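Local coordinates for BH2358 protein (Bacillus halodurans C-125, PDB 2RBD) that is of unknown function but is a putative spore coat protein of the ferritin clan, built as a four-helix bundle and seen in a four-chain assembly, at residues Val19-Thr24 and Ile122-Arg127; Arg37-His42 and Pro101-Thr106; Ile52-Gln57 and Gly145-Lys150; Gln65-Leu70 and Val75-Ala80. All coordinates share one frame; numbering follows the deposited sequence. Where two conformers were deposited one is given.

Contact 1: Val19-Thr24 and Ile122-Arg127; sequences VFSTWT and IGQSIR
Ser21 and Gln124 make the whole contact, one side chain from each segment. Their CA atoms stand 9.3 Å apart, so the two backbones do not touch and the glutamine chain has to span most of the gap. In 122-127 the path starts on the last turns of helix 100-124. Ile122 O accepts a backbone bond from Ser125 N, 3.2 Å long. Gln124 lies between them and carries the contact. Its CG sits between the backbone N and the carbonyl carbon (chi1 77°), and the extended chain beyond CG lays the amide near the Ser21 hydroxyl. Ser21 OG lies 3.6 Å from Gln124 CD. Both residues were modelled in two conformers, so this meeting is probably mobile. Phe20 of the third subunit also packs on Gln124. Beyond Gln124, Ile126 N and Arg127 N both bind Glu18 OE2. Arg127 is the N-cap residue of the following helix, and its guanidinium group forms a salt bridge with Asp129.

Helix 16-42 has its own side-chain bond here. Thr24 OG1 donates to Phe20 O over 2.8 Å, and Thr24 N reaches the same oxygen from the opposite face of the carbonyl plane. The same hydroxyl lies over the centre of the Phe20 ring. Little surface is buried between the segments. The arrangement joins the start of the first helix to the turn between the last two, at one end of a four-helix bundle consistent with the ferritin clan.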
loop_
_atom_site.group_PDB
_atom_site.type_symbol
_atom_site.label_atom_id
_atom_site.label_comp_id
_atom_site.label_asym_id
_atom_site.label_seq_id
_atom_site.Cartn_x
_atom_site.Cartn_y
_atom_site.Cartn_z
ATOM N N VAL A 19 0.276 12.258 -13.722
ATOM C CA VAL A 19 -0.605 11.948 -14.833
ATOM C C VAL A 19 -1.178 10.534 -14.705
ATOM O O VAL A 19 -2.406 10.337 -14.741
ATOM C CB VAL A 19 0.097 12.155 -16.203
ATOM C CG1 VAL A 19 -0.802 11.644 -17.364
ATOM C CG2 VAL A 19 0.421 13.673 -16.409
ATOM N N PHE A 20 -0.310 9.554 -14.515
ATOM C CA PHE A 20 -0.796 8.189 -14.458
ATOM C C PHE A 20 -1.732 7.959 -13.274
ATOM O O PHE A 20 -2.781 7.314 -13.412
ATOM C CB PHE A 20 0.359 7.183 -14.420
ATOM C CG PHE A 20 -0.085 5.768 -14.379
ATOM C CD1 PHE A 20 -0.528 5.150 -15.516
ATOM C CD2 PHE A 20 -0.106 5.071 -13.197
ATOM C CE1 PHE A 20 -0.979 3.845 -15.512
ATOM C CE2 PHE A 20 -0.545 3.754 -13.191
ATOM C CZ PHE A 20 -0.981 3.164 -14.329
ATOM N N SER A 21 -1.368 8.506 -12.134
ATOM C CA SER A 21 -2.163 8.283 -10.929
ATOM C C SER A 21 -3.552 8.929 -11.011
ATOM O O SER A 21 -4.546 8.331 -10.596
ATOM C CB SER A 21 -1.423 8.766 -9.688
ATOM O OG SER A 21 -0.323 7.918 -9.457
ATOM N N THR A 22 -3.618 10.164 -11.492
ATOM C CA THR A 22 -4.883 10.843 -11.608
ATOM C C THR A 22 -5.746 10.201 -12.695
ATOM O O THR A 22 -6.947 10.023 -12.509
ATOM C CB THR A 22 -4.734 12.357 -11.840
ATOM O OG1 THR A 22 -4.015 12.613 -13.046
ATOM C CG2 THR A 22 -4.045 13.015 -10.641
ATOM N N TRP A 23 -5.142 9.859 -13.825
ATOM C CA TRP A 23 -5.868 9.126 -14.874
ATOM C C TRP A 23 -6.427 7.811 -14.347
ATOM O O TRP A 23 -7.601 7.459 -14.591
ATOM C CB TRP A 23 -4.924 8.863 -16.049
ATOM C CG TRP A 23 -5.545 8.215 -17.230
ATOM C CD1 TRP A 23 -6.043 8.849 -18.329
ATOM C CD2 TRP A 23 -5.683 6.819 -17.483
ATOM N NE1 TRP A 23 -6.507 7.946 -19.230
ATOM C CE2 TRP A 23 -6.319 6.687 -18.745
ATOM C CE3 TRP A 23 -5.345 5.662 -16.772
ATOM C CZ2 TRP A 23 -6.605 5.461 -19.309
ATOM C CZ3 TRP A 23 -5.658 4.452 -17.317
ATOM C CH2 TRP A 23 -6.291 4.357 -18.575
ATOM N N THR A 24 -5.610 7.067 -13.610
ATOM C CA THR A 24 -6.043 5.818 -13.051
ATOM C C THR A 24 -7.177 5.993 -12.002
ATOM O O THR A 24 -8.143 5.223 -11.961
ATOM C CB THR A 24 -4.835 5.077 -12.470
ATOM O OG1 THR A 24 -3.939 4.713 -13.525
ATOM C CG2 THR A 24 -5.270 3.801 -11.770
ATOM N N ILE A 122 -0.996 11.937 -2.851
ATOM C CA ILE A 122 -0.500 13.115 -2.129
ATOM C C ILE A 122 0.990 12.986 -1.955
ATOM O O ILE A 122 1.745 13.930 -2.244
ATOM C CB ILE A 122 -1.162 13.274 -0.742
ATOM C CG1 ILE A 122 -2.664 13.553 -0.899
ATOM C CG2 ILE A 122 -0.430 14.412 0.113
ATOM C CD1 ILE A 122 -3.489 13.385 0.425
ATOM N N GLY A 123 1.420 11.820 -1.477
ATOM C CA GLY A 123 2.838 11.562 -1.239
ATOM C C GLY A 123 3.766 11.683 -2.433
ATOM O O GLY A 123 4.925 12.070 -2.273
ATOM N N GLN A 124 3.280 11.381 -3.630
ATOM C CA GLN A 124 4.104 11.408 -4.815
ATOM C C GLN A 124 3.973 12.722 -5.578
ATOM O O GLN A 124 4.675 12.949 -6.563
ATOM C CB GLN A 124 3.775 10.221 -5.703
ATOM C CG GLN A 124 2.512 10.347 -6.487
ATOM C CD GLN A 124 2.412 9.254 -7.569
ATOM O OE1 GLN A 124 2.291 9.562 -8.764
ATOM N NE2 GLN A 124 2.513 7.973 -7.145
ATOM N N SER A 125 3.094 13.580 -5.112
ATOM C CA SER A 125 2.835 14.845 -5.793
ATOM C C SER A 125 3.938 15.870 -5.590
ATOM O O SER A 125 4.529 15.963 -4.537
ATOM C CB SER A 125 1.527 15.476 -5.309
ATOM O OG SER A 125 0.415 14.747 -5.803
ATOM N N ILE A 126 4.219 16.608 -6.647
ATOM C CA ILE A 126 5.132 17.755 -6.618
ATOM C C ILE A 126 4.366 19.017 -6.917
ATOM O O ILE A 126 4.613 20.046 -6.300
ATOM C CB ILE A 126 6.278 17.560 -7.614
ATOM C CG1 ILE A 126 7.130 16.365 -7.202
ATOM C CG2 ILE A 126 7.135 18.838 -7.693
ATOM C CD1 ILE A 126 8.335 16.082 -8.114
ATOM N N ARG A 127 3.361 18.943 -7.777
ATOM C CA ARG A 127 2.486 20.094 -7.973
ATOM C C ARG A 127 1.531 20.233 -6.813
ATOM O O ARG A 127 0.773 19.302 -6.491
ATOM C CB ARG A 127 1.766 20.030 -9.325
ATOM C CG ARG A 127 2.149 21.202 -10.228
ATOM C CD ARG A 127 1.542 21.130 -11.575
ATOM N NE ARG A 127 0.094 21.282 -11.575
ATOM C CZ ARG A 127 -0.625 21.303 -12.682
ATOM N NH1 ARG A 127 -0.041 21.237 -13.867
ATOM N NH2 ARG A 127 -1.927 21.406 -12.618
#

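Contact 2: Arg37-His42 and Pro101-Thr106; sequences RSFINH and PEISAT
Phe39 and Ile103 form the tight part of this contact. The Ile103 side chain and the phenylalanine ring lie alongside, each pointing to the other's backbone. Ile103 CG1 stands over one ring face, 4.2 Å from the Phe39 centroid and 19° off the ring normal, a CH-pi contact shifted toward the rim. The second branch adds to this: Ile103 CG2 comes to 3.7 Å from Phe39 CD2. That branch is anti to the backbone N, while CG1 lies next to the backbone N (chi1 -70°), and in this setting both branches reach the ring. The end of the isoleucine goes further, with Ile103 CD1 4.0 Å from His42 CB. Only the base of the histidine takes part. Its ring leads away, and its NE2 bonds to Ala96 O of the fourth subunit.

The looser side is at Thr106, which is partly exposed. Its methyl CG2 meets the ring edge, 4.0 Å from Phe39 CE2, the two side chains lying almost perpendicular. Thr106 OG1 turns to its own helix and bonds to Glu102 O at 2.9 Å. With an alanine in place of Phe39, Ile103 would probably lose the face it rests on, and a gap would open between the helices.

The helix axes here are 10.9 Å apart and run nearly antiparallel, at 157°. Ile40 points to the other flank and packs on helix 46-72, Ser104 touches helix 128-155, and Phe98 of the fourth subunit packs on Phe39.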
loop_
_atom_site.group_PDB
_atom_site.type_symbol
_atom_site.label_atom_id
_atom_site.label_comp_id
_atom_site.label_asym_id
_atom_site.label_seq_id
_atom_site.Cartn_x
_atom_site.Cartn_y
_atom_site.Cartn_z
ATOM N N ARG A 37 -24.097 1.851 -9.728
ATOM C CA ARG A 37 -25.388 2.000 -10.398
ATOM C C ARG A 37 -26.065 0.635 -10.582
ATOM O O ARG A 37 -27.291 0.501 -10.448
ATOM C CB ARG A 37 -25.178 2.733 -11.707
ATOM C CG ARG A 37 -24.996 4.229 -11.502
ATOM C CD ARG A 37 -24.625 4.891 -12.814
ATOM N NE ARG A 37 -24.802 6.339 -12.743
ATOM C CZ ARG A 37 -24.358 7.163 -13.684
ATOM N NH1 ARG A 37 -23.619 6.737 -14.688
ATOM N NH2 ARG A 37 -24.639 8.444 -13.612
ATOM N N SER A 38 -25.264 -0.399 -10.830
ATOM C CA SER A 38 -25.844 -1.750 -10.870
ATOM C C SER A 38 -26.288 -2.160 -9.468
ATOM O O SER A 38 -27.422 -2.592 -9.280
ATOM C CB SER A 38 -24.861 -2.761 -11.418
ATOM O OG SER A 38 -25.484 -4.028 -11.512
ATOM N N PHE A 39 -25.446 -1.916 -8.453
ATOM C CA PHE A 39 -25.828 -2.228 -7.071
ATOM C C PHE A 39 -27.121 -1.550 -6.623
ATOM O O PHE A 39 -27.872 -2.145 -5.884
ATOM C CB PHE A 39 -24.720 -1.857 -6.110
ATOM C CG PHE A 39 -23.523 -2.789 -6.113
ATOM C CD1 PHE A 39 -23.567 -4.090 -6.598
ATOM C CD2 PHE A 39 -22.357 -2.351 -5.534
ATOM C CE1 PHE A 39 -22.431 -4.914 -6.540
ATOM C CE2 PHE A 39 -21.223 -3.152 -5.478
ATOM C CZ PHE A 39 -21.270 -4.427 -5.997
ATOM N N ILE A 40 -27.400 -0.334 -7.078
ATOM C CA ILE A 40 -28.677 0.309 -6.745
ATOM C C ILE A 40 -29.842 -0.598 -7.135
ATOM O O ILE A 40 -30.791 -0.751 -6.392
ATOM C CB ILE A 40 -28.808 1.712 -7.435
ATOM C CG1 ILE A 40 -28.163 2.781 -6.550
ATOM C CG2 ILE A 40 -30.271 2.098 -7.723
ATOM C CD1 ILE A 40 -27.585 3.918 -7.353
ATOM N N ASN A 41 -29.743 -1.213 -8.306
ATOM C CA ASN A 41 -30.770 -2.129 -8.792
ATOM C C ASN A 41 -30.865 -3.452 -8.030
ATOM O O ASN A 41 -31.915 -4.097 -8.056
ATOM C CB ASN A 41 -30.571 -2.373 -10.276
ATOM C CG ASN A 41 -30.976 -1.158 -11.120
ATOM O OD1 ASN A 41 -31.951 -0.504 -10.791
ATOM N ND2 ASN A 41 -30.276 -0.894 -12.199
ATOM N N HIS A 42 -29.789 -3.869 -7.372
ATOM C CA HIS A 42 -29.726 -5.107 -6.598
ATOM C C HIS A 42 -30.091 -4.916 -5.141
ATOM O O HIS A 42 -30.235 -5.873 -4.442
ATOM C CB HIS A 42 -28.294 -5.690 -6.603
ATOM C CG HIS A 42 -27.890 -6.331 -7.886
ATOM N ND1 HIS A 42 -27.769 -7.684 -8.037
ATOM C CD2 HIS A 42 -27.557 -5.800 -9.081
ATOM C CE1 HIS A 42 -27.370 -7.967 -9.268
ATOM N NE2 HIS A 42 -27.231 -6.834 -9.929
ATOM N N PRO A 101 -25.786 -7.185 2.514
ATOM C CA PRO A 101 -24.533 -7.223 3.271
ATOM C C PRO A 101 -23.282 -7.292 2.403
ATOM O O PRO A 101 -22.272 -6.653 2.718
ATOM C CB PRO A 101 -24.656 -8.497 4.089
ATOM C CG PRO A 101 -26.103 -8.806 4.072
ATOM C CD PRO A 101 -26.664 -8.317 2.843
ATOM N N GLU A 102 -23.355 -8.059 1.331
ATOM C CA GLU A 102 -22.181 -8.166 0.496
ATOM C C GLU A 102 -21.951 -6.895 -0.353
ATOM O O GLU A 102 -20.794 -6.516 -0.520
ATOM C CB GLU A 102 -22.210 -9.455 -0.300
ATOM C CG GLU A 102 -21.911 -10.693 0.559
ATOM C CD GLU A 102 -23.054 -11.108 1.466
ATOM O OE1 GLU A 102 -24.231 -10.977 1.050
ATOM O OE2 GLU A 102 -22.772 -11.585 2.593
ATOM N N ILE A 103 -22.993 -6.194 -0.759
ATOM C CA ILE A 103 -22.877 -4.893 -1.430
ATOM C C ILE A 103 -22.192 -3.903 -0.482
ATOM O O ILE A 103 -21.259 -3.207 -0.850
ATOM C CB ILE A 103 -24.248 -4.357 -1.838
ATOM C CG1 ILE A 103 -24.826 -5.197 -2.987
ATOM C CG2 ILE A 103 -24.155 -2.880 -2.309
ATOM C CD1 ILE A 103 -26.324 -4.973 -3.228
ATOM N N SER A 104 -22.683 -3.852 0.755
ATOM C CA SER A 104 -22.107 -2.942 1.746
ATOM C C SER A 104 -20.646 -3.235 2.005
ATOM O O SER A 104 -19.827 -2.308 2.067
ATOM C CB SER A 104 -22.901 -2.996 3.051
ATOM O OG SER A 104 -22.553 -1.894 3.875
ATOM N N ALA A 105 -20.301 -4.510 2.161
ATOM C CA ALA A 105 -18.906 -4.941 2.348
ATOM C C ALA A 105 -18.016 -4.477 1.218
ATOM O O ALA A 105 -16.934 -3.963 1.465
ATOM C CB ALA A 105 -18.836 -6.438 2.459
ATOM N N THR A 106 -18.480 -4.661 -0.008
ATOM C CA THR A 106 -17.749 -4.242 -1.171
ATOM C C THR A 106 -17.468 -2.763 -1.197
ATOM O O THR A 106 -16.319 -2.318 -1.397
ATOM C CB THR A 106 -18.519 -4.641 -2.438
ATOM O OG1 THR A 106 -18.651 -6.061 -2.440
ATOM C CG2 THR A 106 -17.795 -4.187 -3.707
#

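Contact 3: Ile52-Gln57 and Gly145-Lys150; sequences IDEAIQ and GGKMLK
Lys147 and Glu54 reach across between segments 52-57 and 145-150, whose nearest CA atoms, those of these same two residues, are 10.7 Å apart. The lysine can be followed from its base. CB points toward helix 46-72, but neither it nor CG touches the other segment. CD is the first atom to come near, 4.1 Å from Glu54 OE1. CE follows at 3.8 Å from that same OE1 atom. NZ then forms the salt bridge with Glu54 OE1, modelled at 2.5 Å, a short value to be read with caution. Glu54 OE1 accepts through its syn lone pair, on the side of OE2, and NZ lies 3.2 Å from Glu54 OE2.

The lysine comes in across the glutamate chain. The glutamate is extended, with CG anti to the backbone N (chi1 180°), while the lysine bends at its last two torsions to bring NZ to the carboxylate. With a glutamine in place of Glu54, the ammonium of Lys147 would probably lose the charge that balances it. Phe144, on the lysine's own helix, packs against Glu54. Met148, a selenomethionine, packs on Ser104 and Ile107 of helix 100-124. Between these two segments the link is a single ion pair at the surface.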
loop_
_atom_site.group_PDB
_atom_site.type_symbol
_atom_site.label_atom_id
_atom_site.label_comp_id
_atom_site.label_asym_id
_atom_site.label_seq_id
_atom_site.Cartn_x
_atom_site.Cartn_y
_atom_site.Cartn_z
ATOM N N ILE A 52 -25.284 4.539 -1.403
ATOM C CA ILE A 52 -24.736 4.243 -2.732
ATOM C C ILE A 52 -24.939 5.465 -3.600
ATOM O O ILE A 52 -24.028 5.890 -4.315
ATOM C CB ILE A 52 -25.402 3.014 -3.397
ATOM C CG1 ILE A 52 -25.248 1.726 -2.591
ATOM C CG2 ILE A 52 -24.853 2.867 -4.849
ATOM C CD1 ILE A 52 -26.102 0.579 -3.121
ATOM N N ASP A 53 -26.145 6.050 -3.539
ATOM C CA ASP A 53 -26.400 7.264 -4.302
ATOM C C ASP A 53 -25.442 8.386 -3.895
ATOM O O ASP A 53 -24.924 9.123 -4.727
ATOM C CB ASP A 53 -27.836 7.744 -4.072
ATOM C CG ASP A 53 -28.857 7.084 -4.987
ATOM O OD1 ASP A 53 -28.496 6.603 -6.086
ATOM O OD2 ASP A 53 -30.062 7.087 -4.612
ATOM N N GLU A 54 -25.169 8.512 -2.621
ATOM C CA GLU A 54 -24.241 9.521 -2.155
ATOM C C GLU A 54 -22.829 9.265 -2.676
ATOM O O GLU A 54 -22.131 10.193 -3.062
ATOM C CB GLU A 54 -24.231 9.536 -0.645
ATOM C CG GLU A 54 -23.269 10.580 -0.093
ATOM C CD GLU A 54 -23.237 10.702 1.412
ATOM O OE1 GLU A 54 -24.145 10.115 2.063
ATOM O OE2 GLU A 54 -22.281 11.408 1.880
ATOM N N ALA A 55 -22.410 8.012 -2.649
ATOM C CA ALA A 55 -21.111 7.662 -3.185
ATOM C C ALA A 55 -20.964 8.002 -4.660
ATOM O O ALA A 55 -19.917 8.521 -5.066
ATOM C CB ALA A 55 -20.803 6.189 -2.954
ATOM N N ILE A 56 -21.988 7.660 -5.449
ATOM C CA ILE A 56 -21.990 7.985 -6.884
ATOM C C ILE A 56 -21.836 9.486 -7.066
ATOM O O ILE A 56 -21.020 9.941 -7.859
ATOM C CB ILE A 56 -23.262 7.477 -7.543
ATOM C CG1 ILE A 56 -23.272 5.931 -7.571
ATOM C CG2 ILE A 56 -23.398 8.045 -8.971
ATOM C CD1 ILE A 56 -24.663 5.303 -7.766
ATOM N N GLN A 57 -22.592 10.273 -6.329
ATOM C CA GLN A 57 -22.545 11.718 -6.493
ATOM C C GLN A 57 -21.169 12.275 -6.089
ATOM O O GLN A 57 -20.622 13.152 -6.742
ATOM C CB GLN A 57 -23.688 12.340 -5.669
ATOM C CG GLN A 57 -23.990 13.785 -5.989
ATOM C CD GLN A 57 -25.197 14.330 -5.224
ATOM O OE1 GLN A 57 -26.242 13.665 -5.087
ATOM N NE2 GLN A 57 -25.054 15.553 -4.735
ATOM N N GLY A 145 -16.579 6.910 4.740
ATOM C CA GLY A 145 -16.234 5.637 5.348
ATOM C C GLY A 145 -16.814 5.467 6.732
ATOM O O GLY A 145 -17.252 4.371 7.098
ATOM N N GLY A 146 -16.836 6.544 7.508
ATOM C CA GLY A 146 -17.438 6.481 8.840
ATOM C C GLY A 146 -18.952 6.218 8.807
ATOM O O GLY A 146 -19.484 5.495 9.647
ATOM N N LYS A 147 -19.624 6.786 7.820
ATOM C CA LYS A 147 -21.043 6.503 7.560
ATOM C C LYS A 147 -21.287 5.056 7.176
ATOM O O LYS A 147 -22.256 4.454 7.635
ATOM C CB LYS A 147 -21.591 7.427 6.482
ATOM C CG LYS A 147 -21.694 8.874 6.830
ATOM C CD LYS A 147 -22.020 9.579 5.499
ATOM C CE LYS A 147 -22.950 10.703 5.628
ATOM N NZ LYS A 147 -23.903 10.678 4.494
HETATM N N MSE A 148 -20.433 4.483 6.321
HETATM C CA MSE A 148 -20.523 3.061 6.007
HETATM C C MSE A 148 -20.343 2.176 7.219
HETATM O O MSE A 148 -21.062 1.238 7.382
HETATM C CB MSE A 148 -19.505 2.700 4.897
HETATM C CG MSE A 148 -19.794 3.325 3.542
HETATM SE SE MSE A 148 -21.526 2.880 2.764
HETATM C CE MSE A 148 -21.448 0.938 2.842
ATOM N N LEU A 149 -19.378 2.484 8.077
ATOM C CA LEU A 149 -19.176 1.707 9.279
ATOM C C LEU A 149 -20.420 1.775 10.162
ATOM O O LEU A 149 -20.851 0.748 10.682
ATOM C CB LEU A 149 -17.964 2.226 10.031
ATOM C CG LEU A 149 -17.576 1.520 11.336
ATOM C CD1 LEU A 149 -17.359 0.025 11.043
ATOM C CD2 LEU A 149 -16.342 2.194 11.955
ATOM N N LYS A 150 -20.990 2.967 10.321
ATOM C CA LYS A 150 -22.225 3.136 11.127
ATOM C C LYS A 150 -23.375 2.279 10.572
ATOM O O LYS A 150 -24.074 1.580 11.321
ATOM C CB LYS A 150 -22.631 4.596 11.175
ATOM C CG LYS A 150 -21.853 5.394 12.205
ATOM C CD LYS A 150 -22.089 6.876 12.075
ATOM C CE LYS A 150 -21.169 7.669 13.010
ATOM N NZ LYS A 150 -21.447 9.128 12.843
#

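Contact 4: Gln65-Leu70 and Val75-Ala80; sequences QLEELL and VGLPPA
The Glu67 carboxylate carries Leu77 CD1 over one of its faces, 3.9 Å from Glu67 CD. A water lies 2.9 Å from Glu67 OE2 and 2.7 Å from Pro78 O. It can donate to either, although it cannot serve all the acceptors near it at once. The same methyl also rests against the acid's extended stem, 3.8 Å from Glu67 CG. Glu67 too was modelled in two conformers, and its contact and water link describe one of them.

The other methyl of Leu77 presses on Leu70. The modelled 3.4 Å between Leu77 CD2 and Leu70 CB is tight, but Leu77 has a second conformer and this distance is doubtful. Leu70 CD2 turns instead to Val75, 3.9 Å from Val75 CB. In the backbone, Val75 N donates to Leu70 O over 3.1 Å in a nearly straight bond (164°). A bond spanning five residues, with an apolar contact between the same two residues, is consistent with a Schellman-type helix end.

The chain thus turns back at the end of helix 46-72 and runs along its last turns. Leu70 also packs on Thr22 of helix 16-42, and Leu66 reaches Phe134 of helix 128-155.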
loop_
_atom_site.group_PDB
_atom_site.type_symbol
_atom_site.label_atom_id
_atom_site.label_comp_id
_atom_site.label_asym_id
_atom_site.label_seq_id
_atom_site.Cartn_x
_atom_site.Cartn_y
_atom_site.Cartn_z
ATOM N N GLN A 65 -13.521 17.577 -11.129
ATOM C CA GLN A 65 -12.242 18.184 -10.887
ATOM C C GLN A 65 -11.087 17.483 -11.632
ATOM O O GLN A 65 -10.173 18.148 -12.156
ATOM C CB GLN A 65 -11.959 18.166 -9.395
ATOM C CG GLN A 65 -12.888 19.028 -8.630
ATOM C CD GLN A 65 -12.585 18.967 -7.153
ATOM O OE1 GLN A 65 -11.446 19.235 -6.729
ATOM N NE2 GLN A 65 -13.593 18.551 -6.359
ATOM N N LEU A 66 -11.096 16.145 -11.613
ATOM C CA LEU A 66 -10.084 15.361 -12.292
ATOM C C LEU A 66 -10.105 15.568 -13.799
ATOM O O LEU A 66 -9.060 15.697 -14.414
ATOM C CB LEU A 66 -10.270 13.876 -11.983
ATOM C CG LEU A 66 -10.009 13.468 -10.543
ATOM C CD1 LEU A 66 -10.783 12.147 -10.230
ATOM C CD2 LEU A 66 -8.559 13.320 -10.313
ATOM N N GLU A 67 -11.304 15.593 -14.369
ATOM C CA GLU A 67 -11.423 15.766 -15.811
ATOM C C GLU A 67 -10.951 17.160 -16.199
ATOM O O GLU A 67 -10.283 17.325 -17.214
ATOM C CB GLU A 67 -12.849 15.451 -16.290
ATOM C CG GLU A 67 -13.150 13.941 -16.157
ATOM C CD GLU A 67 -14.488 13.510 -16.724
ATOM O OE1 GLU A 67 -15.427 14.348 -16.766
ATOM O OE2 GLU A 67 -14.594 12.333 -17.146
ATOM N N GLU A 68 -11.227 18.158 -15.388
ATOM C CA GLU A 68 -10.748 19.515 -15.699
ATOM C C GLU A 68 -9.230 19.571 -15.628
ATOM O O GLU A 68 -8.575 20.189 -16.479
ATOM C CB GLU A 68 -11.385 20.544 -14.776
ATOM C CG GLU A 68 -10.824 21.976 -14.956
ATOM C CD GLU A 68 -10.953 22.507 -16.421
ATOM O OE1 GLU A 68 -11.964 22.177 -17.119
ATOM O OE2 GLU A 68 -10.043 23.269 -16.870
ATOM N N LEU A 69 -8.645 18.905 -14.642
ATOM C CA LEU A 69 -7.187 18.832 -14.534
ATOM C C LEU A 69 -6.574 18.182 -15.745
ATOM O O LEU A 69 -5.677 18.742 -16.391
ATOM C CB LEU A 69 -6.782 18.056 -13.258
ATOM C CG LEU A 69 -5.278 17.847 -13.037
ATOM C CD1 LEU A 69 -4.572 19.173 -12.755
ATOM C CD2 LEU A 69 -5.026 16.811 -11.923
ATOM N N LEU A 70 -7.077 17.016 -16.104
ATOM C CA LEU A 70 -6.543 16.323 -17.288
ATOM C C LEU A 70 -6.786 17.064 -18.590
ATOM O O LEU A 70 -5.879 17.149 -19.429
ATOM C CB LEU A 70 -7.063 14.893 -17.371
ATOM C CG LEU A 70 -6.631 14.012 -16.202
ATOM C CD1 LEU A 70 -7.128 12.603 -16.522
ATOM C CD2 LEU A 70 -5.142 14.041 -15.936
ATOM N N VAL A 75 -4.074 15.667 -21.420
ATOM C CA VAL A 75 -4.093 14.235 -21.138
ATOM C C VAL A 75 -5.449 13.673 -21.592
ATOM O O VAL A 75 -6.500 14.215 -21.222
ATOM C CB VAL A 75 -3.885 13.944 -19.630
ATOM C CG1 VAL A 75 -3.962 12.429 -19.363
ATOM C CG2 VAL A 75 -2.561 14.597 -19.091
ATOM N N GLY A 76 -5.429 12.613 -22.396
ATOM C CA GLY A 76 -6.646 11.932 -22.779
ATOM C C GLY A 76 -7.369 11.325 -21.609
ATOM O O GLY A 76 -6.754 10.754 -20.719
ATOM N N LEU A 77 -8.681 11.426 -21.641
ATOM C CA LEU A 77 -9.529 10.894 -20.568
ATOM C C LEU A 77 -9.854 9.447 -20.814
ATOM O O LEU A 77 -9.955 9.014 -21.955
ATOM C CB LEU A 77 -10.835 11.706 -20.429
ATOM C CG LEU A 77 -10.721 13.200 -20.122
ATOM C CD1 LEU A 77 -12.081 13.843 -19.817
ATOM C CD2 LEU A 77 -9.745 13.460 -18.976
ATOM N N PRO A 78 -10.009 8.670 -19.736
ATOM C CA PRO A 78 -10.398 7.278 -19.906
ATOM C C PRO A 78 -11.889 7.166 -20.249
ATOM O O PRO A 78 -12.687 7.936 -19.767
ATOM C CB PRO A 78 -10.135 6.661 -18.514
ATOM C CG PRO A 78 -10.269 7.770 -17.595
ATOM C CD PRO A 78 -9.865 9.041 -18.318
ATOM N N PRO A 79 -12.268 6.203 -21.054
ATOM C CA PRO A 79 -13.677 6.035 -21.389
ATOM C C PRO A 79 -14.438 5.457 -20.210
ATOM O O PRO A 79 -13.976 4.497 -19.613
ATOM C CB PRO A 79 -13.639 5.057 -22.549
ATOM C CG PRO A 79 -12.371 4.293 -22.324
ATOM C CD PRO A 79 -11.393 5.254 -21.752
ATOM N N ALA A 80 -15.594 6.030 -19.926
ATOM C CA ALA A 80 -16.465 5.607 -18.845
ATOM C C ALA A 80 -17.636 4.761 -19.329
ATOM O O ALA A 80 -18.233 5.047 -20.368
ATOM C CB ALA A 80 -17.009 6.816 -18.161
HETATM O O HOH W 1 -13.219 9.964 -18.010
#

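All four contacts belong to one four-helix bundle. Contacts 1 and 2 both join helix 16-42 to helix 100-124, but at opposite ends, their centres 29 Å apart. Contact 3 joins the other two helices, 46-72 and 128-155, and its segments alternate along the chain with those of contacts 1 and 2. It touches contact 2 through Ile40, which packs on Ile52 and Ile56; the centres are 12 Å apart. Contact 4 is the most local, and both its segments fall between the two segments of each other contact. It touches contact 1, where Trp23 meets Gly76. Contacts 1 and 4 cluster on one side of the chain's centre, contacts 2 and 3 toward the other.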